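Lipoprotein, putative (PDB 4NOH) is of unknown function but is probably a lipoprotein of Bacillus anthracis, belonging to an uncharacterised lipoprotein family and possibly binding lipid. Local coordinates at residues A112-D117 / V160-M165; I6-D11 / G138-K143; P76-E81 / Y119-D124; I46-T51 / A125-I130; K62-E67 / E104-I109. All blocks are in the same frame, centred on the assembly; numbering follows the deposited sequence.

Contact 1: A112-D117 / V160-M165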
# COMPACT_ATOMS: atom_id res chain seq x y z
N ALA A 112 -8.19 -3.58 4.30
CA ALA A 112 -9.25 -3.30 3.35
C ALA A 112 -8.62 -2.67 2.12
O ALA A 112 -7.53 -2.09 2.20
CB ALA A 112 -10.24 -2.33 3.97
N ARG A 113 -9.31 -2.72 1.01
CA ARG A 113 -8.86 -2.09 -0.22
C ARG A 113 -9.08 -0.60 -0.13
O ARG A 113 -10.22 -0.12 -0.16
CB ARG A 113 -9.66 -2.64 -1.38
CG ARG A 113 -9.10 -2.20 -2.74
CD ARG A 113 -9.98 -2.64 -3.91
NE ARG A 113 -10.32 -4.01 -3.64
CZ ARG A 113 -9.51 -5.04 -3.82
NH1 ARG A 113 -8.37 -4.89 -4.50
NH2 ARG A 113 -9.85 -6.21 -3.35
N LYS A 114 -8.02 0.16 0.01
CA LYS A 114 -8.10 1.60 0.13
C LYS A 114 -7.12 2.25 -0.84
O LYS A 114 -6.09 1.66 -1.17
CB LYS A 114 -7.76 2.01 1.58
CG LYS A 114 -8.76 1.54 2.60
CD LYS A 114 -10.09 2.25 2.50
CE LYS A 114 -11.04 1.77 3.56
NZ LYS A 114 -12.38 2.44 3.50
N TYR A 115 -7.48 3.44 -1.31
CA TYR A 115 -6.63 4.30 -2.15
C TYR A 115 -6.45 3.89 -3.61
O TYR A 115 -6.14 4.72 -4.46
CB TYR A 115 -5.25 4.49 -1.50
CG TYR A 115 -4.45 5.67 -2.04
CD1 TYR A 115 -4.91 6.95 -1.86
CD2 TYR A 115 -3.20 5.49 -2.64
CE1 TYR A 115 -4.18 8.03 -2.30
CE2 TYR A 115 -2.46 6.60 -3.08
CZ TYR A 115 -2.98 7.85 -2.89
OH TYR A 115 -2.29 8.97 -3.31
N THR A 116 -6.73 2.64 -3.91
CA THR A 116 -6.54 2.13 -5.25
C THR A 116 -7.50 0.97 -5.50
O THR A 116 -8.20 0.54 -4.60
CB THR A 116 -5.07 1.65 -5.39
OG1 THR A 116 -4.79 1.30 -6.75
CG2 THR A 116 -4.78 0.49 -4.48
N ASP A 117 -7.57 0.53 -6.76
CA ASP A 117 -8.32 -0.66 -7.11
C ASP A 117 -7.40 -1.90 -7.15
O ASP A 117 -7.77 -2.97 -6.66
CB ASP A 117 -8.97 -0.47 -8.46
CG ASP A 117 -9.97 0.62 -8.46
OD1 ASP A 117 -11.01 0.44 -7.79
OD2 ASP A 117 -9.80 1.60 -9.20
N VAL A 160 -3.30 13.88 4.53
CA VAL A 160 -3.24 12.65 3.74
C VAL A 160 -4.55 12.46 2.99
O VAL A 160 -5.60 12.98 3.39
CB VAL A 160 -2.94 11.42 4.59
CG1 VAL A 160 -1.59 11.58 5.26
CG2 VAL A 160 -4.03 11.15 5.60
N GLU A 161 -4.43 11.73 1.88
CA GLU A 161 -5.54 11.45 0.94
C GLU A 161 -6.49 10.34 1.41
O GLU A 161 -7.69 10.34 1.05
CB GLU A 161 -4.95 11.10 -0.44
CG GLU A 161 -4.12 12.25 -1.02
CD GLU A 161 -3.47 11.97 -2.36
OE1 GLU A 161 -3.89 11.06 -3.09
OE2 GLU A 161 -2.52 12.72 -2.70
N GLU A 162 -5.97 9.40 2.20
CA GLU A 162 -6.74 8.28 2.68
C GLU A 162 -6.03 7.67 3.88
O GLU A 162 -4.82 7.82 4.04
CB GLU A 162 -6.86 7.25 1.55
CG GLU A 162 -7.70 6.02 1.88
CD GLU A 162 -9.12 6.34 2.32
OE1 GLU A 162 -10.06 6.14 1.52
OE2 GLU A 162 -9.32 6.85 3.45
N ALA A 163 -6.80 7.04 4.75
CA ALA A 163 -6.26 6.40 5.94
C ALA A 163 -7.24 5.36 6.43
O ALA A 163 -8.44 5.49 6.26
CB ALA A 163 -5.98 7.42 7.04
N HIS A 164 -6.71 4.29 7.03
CA HIS A 164 -7.53 3.24 7.59
C HIS A 164 -6.85 2.56 8.75
O HIS A 164 -5.60 2.55 8.83
CB HIS A 164 -8.04 2.23 6.52
CG HIS A 164 -6.98 1.58 5.68
ND1 HIS A 164 -7.00 0.23 5.40
CD2 HIS A 164 -5.95 2.09 4.97
CE1 HIS A 164 -6.00 -0.06 4.58
NE2 HIS A 164 -5.37 1.05 4.27
N MSE A 165 -7.66 2.00 9.63
CA MSE A 165 -7.16 1.27 10.79
C MSE A 165 -6.77 -0.11 10.36
O MSE A 165 -7.51 -0.80 9.62
CB MSE A 165 -8.26 1.10 11.83
CG MSE A 165 -8.73 2.45 12.37
SE MSE A 165 -7.47 3.26 13.64
CE MSE A 165 -6.87 1.75 14.75
O HOH W 1 -12.11 5.48 3.27
O HOH W 2 -10.06 4.54 -0.66

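Contact 2: I6-D11 / G138-K143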
# COMPACT_ATOMS: atom_id res chain seq x y z
N ILE A 6 -2.38 2.61 11.86
CA ILE A 6 -3.05 3.40 10.82
C ILE A 6 -2.17 3.38 9.57
O ILE A 6 -0.96 3.69 9.62
CB ILE A 6 -3.33 4.86 11.22
CG1 ILE A 6 -4.17 4.91 12.51
CG2 ILE A 6 -4.05 5.57 10.07
CD1 ILE A 6 -4.49 6.30 13.07
N VAL A 7 -2.76 2.97 8.46
CA VAL A 7 -2.11 3.07 7.15
C VAL A 7 -2.66 4.33 6.50
O VAL A 7 -3.87 4.55 6.50
CB VAL A 7 -2.36 1.85 6.25
CG1 VAL A 7 -1.87 2.09 4.82
CG2 VAL A 7 -1.69 0.60 6.83
N MSE A 8 -1.77 5.15 5.97
CA MSE A 8 -2.14 6.41 5.33
C MSE A 8 -1.47 6.50 3.99
O MSE A 8 -0.40 5.93 3.75
CB MSE A 8 -1.77 7.60 6.23
CG MSE A 8 -0.32 7.62 6.66
SE MSE A 8 -0.03 8.87 8.17
CE MSE A 8 -0.53 7.61 9.58
N TYR A 9 -2.08 7.27 3.09
CA TYR A 9 -1.63 7.38 1.74
C TYR A 9 -1.65 8.81 1.32
O TYR A 9 -2.60 9.52 1.62
CB TYR A 9 -2.57 6.64 0.78
CG TYR A 9 -2.89 5.21 1.12
CD1 TYR A 9 -3.88 4.91 2.04
CD2 TYR A 9 -2.24 4.16 0.49
CE1 TYR A 9 -4.23 3.61 2.32
CE2 TYR A 9 -2.57 2.83 0.77
CZ TYR A 9 -3.56 2.56 1.70
OH TYR A 9 -3.85 1.25 2.01
N GLY A 10 -0.64 9.24 0.58
CA GLY A 10 -0.67 10.63 0.11
C GLY A 10 0.68 11.09 -0.32
O GLY A 10 1.57 10.29 -0.64
N ASP A 11 0.84 12.39 -0.41
CA ASP A 11 2.16 12.91 -0.71
C ASP A 11 3.06 12.69 0.49
O ASP A 11 2.61 12.76 1.62
CB ASP A 11 2.10 14.43 -0.99
CG ASP A 11 1.80 14.76 -2.41
OD1 ASP A 11 1.46 13.84 -3.23
OD2 ASP A 11 1.98 15.96 -2.72
N GLY A 138 2.25 5.17 4.30
CA GLY A 138 2.80 5.19 5.63
C GLY A 138 2.05 4.30 6.59
O GLY A 138 0.83 4.22 6.55
N LEU A 139 2.77 3.57 7.40
CA LEU A 139 2.21 2.77 8.46
C LEU A 139 2.68 3.38 9.77
O LEU A 139 3.86 3.52 9.98
CB LEU A 139 2.67 1.31 8.37
CG LEU A 139 2.30 0.49 9.61
CD1 LEU A 139 0.79 0.40 9.77
CD2 LEU A 139 2.95 -0.90 9.61
N ALA A 140 1.75 3.76 10.63
CA ALA A 140 2.08 4.24 11.97
C ALA A 140 1.47 3.29 13.00
O ALA A 140 0.25 3.03 12.98
CB ALA A 140 1.54 5.63 12.18
N SER A 141 2.29 2.75 13.88
CA SER A 141 1.84 1.85 14.93
C SER A 141 1.79 2.68 16.21
O SER A 141 2.80 3.20 16.65
CB SER A 141 2.77 0.64 15.02
OG SER A 141 2.84 -0.05 13.77
N PHE A 142 0.60 2.83 16.79
CA PHE A 142 0.42 3.67 17.96
C PHE A 142 0.61 2.92 19.26
O PHE A 142 0.33 1.73 19.35
CB PHE A 142 -0.97 4.33 17.90
CG PHE A 142 -1.07 5.40 16.84
CD1 PHE A 142 -1.20 5.07 15.50
CD2 PHE A 142 -0.98 6.74 17.20
CE1 PHE A 142 -1.25 6.06 14.54
CE2 PHE A 142 -1.05 7.74 16.24
CZ PHE A 142 -1.16 7.40 14.91
N LYS A 143 1.12 3.63 20.26
CA LYS A 143 1.33 3.05 21.58
C LYS A 143 0.02 2.55 22.15
O LYS A 143 -0.03 1.49 22.78
CB LYS A 143 1.96 4.07 22.53
CG LYS A 143 3.35 4.53 22.10
CD LYS A 143 3.84 5.67 22.96
CE LYS A 143 5.12 6.26 22.40
NZ LYS A 143 5.58 7.41 23.23

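Contact 3: P76-E81 / Y119-D124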
# COMPACT_ATOMS: atom_id res chain seq x y z
N PRO A 76 5.41 -13.07 -4.13
CA PRO A 76 5.64 -13.93 -5.30
C PRO A 76 6.84 -13.46 -6.12
O PRO A 76 7.20 -12.28 -6.10
CB PRO A 76 4.38 -13.72 -6.13
CG PRO A 76 3.34 -13.36 -5.13
CD PRO A 76 4.04 -12.53 -4.12
N ALA A 77 7.41 -14.38 -6.87
CA ALA A 77 8.53 -14.06 -7.73
C ALA A 77 8.21 -12.89 -8.66
O ALA A 77 7.11 -12.82 -9.25
CB ALA A 77 8.93 -15.27 -8.56
N ILE A 78 9.18 -11.97 -8.75
CA ILE A 78 9.11 -10.80 -9.60
C ILE A 78 10.35 -10.81 -10.47
O ILE A 78 11.44 -11.05 -9.97
CB ILE A 78 9.22 -9.48 -8.78
CG1 ILE A 78 8.27 -9.46 -7.58
CG2 ILE A 78 9.03 -8.27 -9.70
CD1 ILE A 78 6.83 -9.44 -7.95
N SER A 79 10.18 -10.53 -11.75
CA SER A 79 11.31 -10.42 -12.63
C SER A 79 10.95 -9.40 -13.69
O SER A 79 9.79 -9.04 -13.86
CB SER A 79 11.67 -11.78 -13.23
OG SER A 79 12.95 -11.76 -13.81
N ASP A 80 11.95 -8.89 -14.38
CA ASP A 80 11.70 -7.88 -15.40
C ASP A 80 10.74 -8.33 -16.45
O ASP A 80 9.96 -7.53 -16.92
CB ASP A 80 13.01 -7.47 -16.02
CG ASP A 80 13.99 -7.08 -14.97
OD1 ASP A 80 14.61 -8.00 -14.36
OD2 ASP A 80 14.05 -5.88 -14.66
N GLU A 81 10.77 -9.63 -16.78
CA GLU A 81 9.84 -10.19 -17.78
C GLU A 81 8.47 -10.60 -17.19
O GLU A 81 7.58 -11.04 -17.93
CB GLU A 81 10.47 -11.41 -18.45
CG GLU A 81 10.38 -12.74 -17.70
CD GLU A 81 11.38 -12.91 -16.57
OE1 GLU A 81 12.09 -11.94 -16.21
OE2 GLU A 81 11.50 -14.06 -16.05
N TYR A 119 -3.03 -3.39 -7.20
CA TYR A 119 -1.68 -3.18 -6.69
C TYR A 119 -0.75 -3.94 -7.61
O TYR A 119 -1.00 -5.07 -7.94
CB TYR A 119 -1.54 -3.72 -5.29
CG TYR A 119 -2.61 -3.28 -4.31
CD1 TYR A 119 -3.83 -3.91 -4.29
CD2 TYR A 119 -2.40 -2.23 -3.40
CE1 TYR A 119 -4.81 -3.55 -3.42
CE2 TYR A 119 -3.39 -1.87 -2.50
CZ TYR A 119 -4.60 -2.53 -2.53
OH TYR A 119 -5.59 -2.22 -1.66
N ALA A 120 0.33 -3.33 -8.04
CA ALA A 120 1.27 -4.02 -8.94
C ALA A 120 2.66 -3.97 -8.36
O ALA A 120 3.03 -3.00 -7.70
CB ALA A 120 1.26 -3.40 -10.32
N VAL A 121 3.44 -5.03 -8.58
CA VAL A 121 4.81 -5.05 -8.14
C VAL A 121 5.65 -5.40 -9.35
O VAL A 121 5.42 -6.42 -10.00
CB VAL A 121 5.05 -6.03 -6.99
CG1 VAL A 121 6.48 -5.93 -6.49
CG2 VAL A 121 4.06 -5.78 -5.84
N VAL A 122 6.64 -4.56 -9.60
CA VAL A 122 7.56 -4.76 -10.73
C VAL A 122 9.02 -4.72 -10.25
O VAL A 122 9.30 -4.35 -9.14
CB VAL A 122 7.35 -3.69 -11.83
CG1 VAL A 122 5.93 -3.79 -12.42
CG2 VAL A 122 7.62 -2.29 -11.31
N SER A 123 9.94 -5.16 -11.09
CA SER A 123 11.32 -5.14 -10.69
C SER A 123 11.77 -3.70 -10.42
O SER A 123 11.18 -2.75 -10.89
CB SER A 123 12.22 -5.76 -11.76
OG SER A 123 12.32 -4.93 -12.90
N ASP A 124 12.82 -3.55 -9.63
CA ASP A 124 13.34 -2.24 -9.32
C ASP A 124 13.72 -1.50 -10.62
O ASP A 124 13.49 -0.31 -10.76
CB ASP A 124 14.55 -2.33 -8.38
CG ASP A 124 14.21 -2.79 -6.97
OD1 ASP A 124 13.05 -3.16 -6.68
OD2 ASP A 124 15.15 -2.74 -6.12
O HOH W 3 8.75 -6.39 -13.37

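Contact 4: I46-T51 / A125-I130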
# COMPACT_ATOMS: atom_id res chain seq x y z
N ILE A 46 1.60 1.03 -7.81
CA ILE A 46 2.75 0.28 -8.32
C ILE A 46 3.96 0.46 -7.40
O ILE A 46 4.36 1.58 -7.06
CB ILE A 46 3.15 0.77 -9.73
CG1 ILE A 46 1.93 0.84 -10.67
CG2 ILE A 46 4.21 -0.15 -10.32
CD1 ILE A 46 2.12 1.70 -11.91
N MSE A 47 4.57 -0.64 -6.99
CA MSE A 47 5.77 -0.51 -6.21
C MSE A 47 6.81 -1.39 -6.82
O MSE A 47 6.55 -2.18 -7.74
CB MSE A 47 5.55 -0.83 -4.75
CG MSE A 47 5.16 -2.26 -4.45
SE MSE A 47 4.25 -2.41 -2.69
CE MSE A 47 2.39 -2.40 -3.27
N ASN A 48 8.03 -1.20 -6.36
CA ASN A 48 9.11 -2.04 -6.80
C ASN A 48 9.25 -3.23 -5.86
O ASN A 48 8.69 -3.28 -4.75
CB ASN A 48 10.43 -1.29 -7.04
CG ASN A 48 11.07 -0.72 -5.79
OD1 ASN A 48 10.81 -1.12 -4.66
ND2 ASN A 48 12.00 0.19 -6.00
N LYS A 49 10.03 -4.22 -6.32
CA LYS A 49 10.24 -5.46 -5.56
C LYS A 49 10.83 -5.18 -4.17
O LYS A 49 10.40 -5.75 -3.18
CB LYS A 49 11.16 -6.39 -6.33
CG LYS A 49 11.43 -7.69 -5.61
CD LYS A 49 12.39 -8.57 -6.37
CE LYS A 49 12.74 -9.78 -5.54
NZ LYS A 49 13.70 -10.66 -6.23
N THR A 50 11.82 -4.30 -4.11
CA THR A 50 12.47 -4.03 -2.86
C THR A 50 11.46 -3.50 -1.83
O THR A 50 11.46 -3.91 -0.68
CB THR A 50 13.66 -3.09 -3.08
OG1 THR A 50 14.68 -3.81 -3.79
CG2 THR A 50 14.24 -2.63 -1.79
N THR A 51 10.60 -2.61 -2.27
CA THR A 51 9.60 -2.02 -1.40
C THR A 51 8.57 -3.05 -0.99
O THR A 51 8.19 -3.15 0.19
CB THR A 51 8.91 -0.84 -2.09
OG1 THR A 51 9.88 0.21 -2.30
CG2 THR A 51 7.73 -0.30 -1.28
N ALA A 125 14.29 -2.22 -11.60
CA ALA A 125 14.69 -1.57 -12.85
C ALA A 125 13.46 -1.12 -13.65
O ALA A 125 13.49 -0.08 -14.29
CB ALA A 125 15.57 -2.49 -13.67
N GLU A 126 12.42 -1.94 -13.65
CA GLU A 126 11.20 -1.62 -14.36
C GLU A 126 10.50 -0.42 -13.73
O GLU A 126 9.96 0.47 -14.44
CB GLU A 126 10.26 -2.85 -14.45
CG GLU A 126 10.76 -3.92 -15.42
CD GLU A 126 10.64 -3.50 -16.87
OE1 GLU A 126 9.50 -3.27 -17.33
OE2 GLU A 126 11.68 -3.44 -17.57
N TYR A 127 10.52 -0.37 -12.41
CA TYR A 127 9.87 0.72 -11.67
C TYR A 127 10.51 2.07 -11.97
O TYR A 127 9.82 3.08 -12.07
CB TYR A 127 9.94 0.42 -10.18
CG TYR A 127 9.37 1.48 -9.25
CD1 TYR A 127 8.04 1.46 -8.88
CD2 TYR A 127 10.18 2.43 -8.68
CE1 TYR A 127 7.52 2.40 -8.00
CE2 TYR A 127 9.68 3.38 -7.80
CZ TYR A 127 8.34 3.34 -7.45
OH TYR A 127 7.83 4.27 -6.57
N ALA A 128 11.82 2.05 -12.17
CA ALA A 128 12.58 3.26 -12.41
C ALA A 128 12.12 3.97 -13.68
O ALA A 128 12.29 5.16 -13.80
CB ALA A 128 14.07 2.94 -12.50
N LYS A 129 11.55 3.21 -14.60
CA LYS A 129 11.12 3.73 -15.89
C LYS A 129 9.69 4.24 -15.90
O LYS A 129 9.25 4.82 -16.91
CB LYS A 129 11.28 2.63 -16.95
CG LYS A 129 12.71 2.11 -17.04
CD LYS A 129 12.94 1.09 -18.16
CE LYS A 129 12.04 -0.12 -18.05
NZ LYS A 129 12.30 -1.16 -19.09
N ILE A 130 8.95 4.02 -14.82
CA ILE A 130 7.53 4.42 -14.76
C ILE A 130 7.44 5.92 -14.41
O ILE A 130 8.04 6.37 -13.43
CB ILE A 130 6.77 3.52 -13.76
CG1 ILE A 130 6.80 2.09 -14.28
CG2 ILE A 130 5.33 3.97 -13.62
CD1 ILE A 130 6.11 1.11 -13.37

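Contact 5: K62-E67 / E104-I109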
# COMPACT_ATOMS: atom_id res chain seq x y z
N LYS A 62 -1.84 -8.19 2.56
CA LYS A 62 -2.72 -9.20 3.13
C LYS A 62 -3.70 -9.79 2.14
O LYS A 62 -4.36 -9.05 1.41
CB LYS A 62 -3.52 -8.57 4.30
CG LYS A 62 -2.66 -7.87 5.37
CD LYS A 62 -3.42 -7.58 6.65
CE LYS A 62 -2.55 -6.93 7.70
NZ LYS A 62 -3.25 -6.75 9.01
N LYS A 63 -3.80 -11.11 2.13
CA LYS A 63 -4.73 -11.80 1.26
C LYS A 63 -6.11 -11.67 1.87
O LYS A 63 -6.28 -11.82 3.09
CB LYS A 63 -4.37 -13.28 1.13
CG LYS A 63 -5.29 -14.03 0.17
CD LYS A 63 -5.13 -15.55 0.23
CE LYS A 63 -3.69 -16.00 0.38
NZ LYS A 63 -3.23 -16.01 1.81
N VAL A 64 -7.10 -11.41 1.03
CA VAL A 64 -8.47 -11.34 1.48
C VAL A 64 -8.98 -12.78 1.64
O VAL A 64 -8.87 -13.57 0.72
CB VAL A 64 -9.32 -10.55 0.47
CG1 VAL A 64 -10.78 -10.59 0.87
CG2 VAL A 64 -8.83 -9.12 0.36
N VAL A 65 -9.52 -13.09 2.82
CA VAL A 65 -10.03 -14.43 3.13
C VAL A 65 -11.39 -14.28 3.77
O VAL A 65 -11.50 -13.82 4.89
CB VAL A 65 -9.07 -15.19 4.08
CG1 VAL A 65 -9.65 -16.55 4.46
CG2 VAL A 65 -7.70 -15.36 3.44
N LYS A 66 -12.42 -14.74 3.06
CA LYS A 66 -13.79 -14.63 3.54
C LYS A 66 -14.00 -13.16 3.81
O LYS A 66 -13.78 -12.35 2.92
CB LYS A 66 -14.04 -15.53 4.75
CG LYS A 66 -13.87 -17.00 4.41
CD LYS A 66 -13.78 -17.89 5.64
CE LYS A 66 -13.38 -19.31 5.23
NZ LYS A 66 -14.39 -19.94 4.33
N GLU A 67 -14.35 -12.80 5.04
CA GLU A 67 -14.59 -11.41 5.38
C GLU A 67 -13.45 -10.87 6.23
O GLU A 67 -13.64 -9.92 6.98
CB GLU A 67 -15.92 -11.27 6.14
CG GLU A 67 -17.06 -12.18 5.65
CD GLU A 67 -17.43 -12.01 4.18
OE1 GLU A 67 -17.06 -10.98 3.55
OE2 GLU A 67 -18.13 -12.90 3.64
N GLU A 104 -1.80 -12.35 -9.40
CA GLU A 104 -1.38 -13.10 -8.21
C GLU A 104 -2.40 -13.08 -7.06
O GLU A 104 -2.03 -13.30 -5.92
CB GLU A 104 -0.00 -12.64 -7.73
CG GLU A 104 1.13 -13.02 -8.68
CD GLU A 104 1.52 -14.48 -8.63
OE1 GLU A 104 0.94 -15.28 -7.86
OE2 GLU A 104 2.43 -14.85 -9.39
N GLY A 105 -3.67 -12.81 -7.34
CA GLY A 105 -4.67 -12.93 -6.32
C GLY A 105 -5.18 -11.64 -5.71
O GLY A 105 -4.77 -10.54 -6.08
N ASN A 106 -6.12 -11.82 -4.80
CA ASN A 106 -6.77 -10.72 -4.12
C ASN A 106 -6.04 -10.40 -2.83
O ASN A 106 -6.40 -10.89 -1.74
CB ASN A 106 -8.24 -11.02 -3.87
CG ASN A 106 -9.00 -9.83 -3.37
OD1 ASN A 106 -8.47 -8.70 -3.37
ND2 ASN A 106 -10.25 -10.03 -2.96
N VAL A 107 -5.03 -9.55 -2.96
CA VAL A 107 -4.20 -9.10 -1.85
C VAL A 107 -4.33 -7.58 -1.79
O VAL A 107 -4.39 -6.92 -2.81
CB VAL A 107 -2.74 -9.50 -2.07
CG1 VAL A 107 -1.82 -8.90 -1.00
CG2 VAL A 107 -2.59 -11.01 -2.13
N VAL A 108 -4.44 -7.05 -0.57
CA VAL A 108 -4.58 -5.63 -0.35
C VAL A 108 -3.51 -5.13 0.61
O VAL A 108 -2.81 -5.91 1.23
CB VAL A 108 -6.00 -5.29 0.24
CG1 VAL A 108 -7.12 -5.68 -0.74
CG2 VAL A 108 -6.22 -5.96 1.59
N ILE A 109 -3.34 -3.82 0.68
CA ILE A 109 -2.48 -3.22 1.70
C ILE A 109 -3.36 -2.98 2.94
O ILE A 109 -4.46 -2.39 2.86
CB ILE A 109 -1.87 -1.90 1.24
CG1 ILE A 109 -0.82 -2.19 0.15
CG2 ILE A 109 -1.21 -1.17 2.42
CD1 ILE A 109 -0.33 -0.96 -0.58

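Contact 1: A112-D117 / V160-M165
The aliphatic part of Lys-114 lies over one face of the His-164 imidazole. Its CG stands 3.5 Å from the ring centroid and 8° off the normal, a centred CH-pi contact, while CB lies close to CD2 and NE2. The chain bends at chi2 (-70°). At the far end of the contact Tyr-115 OH donates to Glu-161 OE1 over 2.6 Å. That oxygen lies at the ring edge in the ring plane, yet the hydroxyl meets it from above the carboxylate plane; the ring and carboxylate planes are 50° apart. Between these two pairs Tyr-115 CD1 passes Glu-162 CB at 3.9 Å, and two waters gather on Glu-162 OE1. One, 2.7 Å from OE1, accepts from Tyr-115 N; the other accepts from Lys-114 NZ. Glu-162 OE2 takes Ala-163 N at 2.8 Å on its anti lone pair and forms a salt bridge with Lys-155.

Tyr-9 organises the second shell. Its hydroxyl bonds His-164 NE2, its ring stacks on Tyr-115, and its backbone faces both Glu-161 and Glu-162 in a classic beta bulge that sends both glutamates toward the loop. Glu-161 OE2 is held in turn by Lys-135. With a lysine bridging each carboxylate, both glutamates are probably ionised, whereas Lys-114 NZ stays 4.8 Å from Glu-162 OE1 and reaches it through water.

Contact 2: I6-D11 / G138-K143
Four backbone hydrogen bonds join strand 6-10 to strand 138-142. Ile-6 and Ala-140 exchange a reciprocal pair, each 2.9 Å long (Ile-6 N to Ala-140 O and Ala-140 N to Ile-6 O). Met-8 and Gly-138 form the next pair, 2.8 Å from Met-8 N to Gly-138 O and the same from Gly-138 N to Met-8 O. All four donors lie in the plane of the carbonyl they address. Between the two pairs Val-7 faces Leu-139 at a non-hydrogen-bonded position, where Val-7 CA comes 3.2 Å from Gly-138 O in a CA-H...O contact. This is regular antiparallel pairing inside the large mixed sheet, where strand 5-10 runs between strands 134-142 and 162-166.

Apolar packing divides over the two faces. On the face of Ile-6, Met-8 and Ala-140, the selenomethionine Met-8 bends at chi3 (85°) and brings CE to 3.9 Å from Ala-140 CB, under helix 12-21. Its CG lies against the backbone of Gly-138. Ile-6 crosses Phe-142 obliquely, CD1 meeting CE1 at 3.6 Å. On the other face Val-7 CG2 touches Leu-139 CD1 at 3.9 Å, and both side chains also pack on Met-60.

Contact 3: P76-E81 / Y119-D124
Two flat groups take part in this contact, the carboxylate of Asp-80 and the peptide between Val-122 and Ser-123. Ser-123 OG approaches Asp-80 OD2 from above the carboxylate plane, 61° out of it, and donates a hydrogen bond of 2.6 Å. The peptide has the Ile-78 methyl CG2 over one face, 3.6 Å from Val-122 C and 3.5 Å from Ser-123 N. A second carboxylate, that of Glu-81, takes Ser-79 OG at 2.6 Å on OE1, a bond within the loop, beside Asp-80.

Ser-123 holds its hydroxyl between its own backbone N and carbonyl carbon (chi1 71°). There OG gives its proton to Asp-80 and accepts from Glu-126 N, making Ser-123 the N-cap of helix 124-128. The negative charge of Asp-80 thus lies near the start of that helix, which would be electrostatically favourable for both. A water ties the backbones together, accepting from Ser-123 N at 2.9 Å and donating to Ser-79 O.

Further along, the branches of Ile-78 part: CG2 covers the peptide while CD1 reaches Val-121 CG1 at 3.8 Å, the two side chains crossing at about a right angle. Val-121 CG1, anti to its backbone N (chi1 -175°), is the branch that meets Ile-78.

The loop between strands 68-71 and 84-86 thereby lies along the end of strand 118-122. Ile-78 also packs on Ile-84 of strand 84-86 and on Lys-49 of helix 49-57, and Asp-80 touches Ala-125 in helix 124-128.

Contact 4: I46-T51 / A125-I130
Tyr-127 leaves its short helix with CG anti to the backbone N (chi1 177°), which points the ring at the end of strand 42-48. Its CB meets Asn-48 CB at 3.6 Å, and CG stays against the same methylene. From there the two ring edges part: CD2 passes Asn-48 ND2 at 3.9 Å, while CD1 runs along the backbone, 3.7 Å from Met-47 C. Farther out, CE1 comes to 3.4 Å from Ile-46 O, which sits in the ring plane at its edge. The side chains of Asn-48 and Tyr-127 cross obliquely, with amide and ring planes 58° apart. At the tip, OH hydrogen-bonds Glu-33 OE2, and the ring also takes part in a cation-pi interaction with Lys-35.

Beside the ring, Ile-46 CG2 and Ile-130 CD1 reach toward each other tip to tip at 3.8 Å. Ile-46 and Tyr-127 both rest on Val-122 of strand 118-122 as well.

Asn-48 is itself fixed from its own side. Its OD1 accepts from Thr-51 N at 2.8 Å, nearly along the C=O axis, and from Thr-51 OG1 at 2.9 Å, from above the carbonyl plane. Two bonds on one oxygen fix the amide's rotation. The geometry is that of an asparagine N-cap at a strand-to-helix junction: strand 42-48 runs directly into helix 49-57, and the aromatic residue of helix 124-128 packs against the joint.

Contact 5: K62-E67 / E104-I109
Strands 62-65 and 107-109 run antiparallel but strongly twisted, their directions 123° apart at a closest axis approach of 4.6 Å. Lys-62 and Val-108 make the hydrogen-bonded pair: Lys-62 N reaches Val-108 O at 2.8 Å nearly along the C=O axis, and Val-108 N returns to Lys-62 O over the same 2.8 Å, from above that carbonyl's plane. Lys-63 and Val-107 face each other at the non-hydrogen-bonded position, where Val-107 CA lies 3.3 Å from Lys-62 O in a CA-H...O contact. One more bond extends the ladder past the start of strand 107-109, Val-64 N to Asn-106 O at 2.9 Å and almost straight (176°).

On the face of Lys-62 and Val-108, Val-64 CG2 touches Val-108 CG1 at 4.0 Å. The same valine bears on the Asn-106 amide, which extends from CA with CG anti to the backbone N (chi1 -171°) and crosses it obliquely; ND2 approaches Val-64 CB at 3.6 Å. Asn-106 OD1 is held by Arg-113 NH2, which would fix the amide's orientation. Val-107 turns to the other face, its CG1 3.5 Å from Lys-62 O. The chain of Lys-62 leads away, extended beyond CG, to a salt bridge with Asp-111 and a bond to Glu-167 O.

Strand 61-65 is the middle of a three-stranded antiparallel sheet, with strand 68-71 along its other edge. From strand 107-109, Val-107 packs on Phe-86 of strand 84-86 and Val-108 on Tyr-119 of strand 118-122, joining this small sheet to the large one.

How the contacts relate
From the N terminus, strand 5-10 opens the widest loop, closed by contact 2 only when strand 134-142 arrives. Contact 4 lies inside it, starting at the junction of strand 42-48 with helix 49-57 and closing on helix 124-128. Contacts 5 and 3 are both nested within contact 4 and cross each other: 62-67 and 76-81 open in turn, then 104-109 and 119-124 close in the same order. Contact 1 opens after contact 5 has closed, crosses contacts 2, 3 and 4, and closes on strand 162-166. Contacts 3 and 4 fasten a loop and helix 124-128 to central strands 118-122 and 42-48, contacts 1 and 2 lie toward the 162-166 edge, and contact 5 pairs two strands of the small three-stranded sheet.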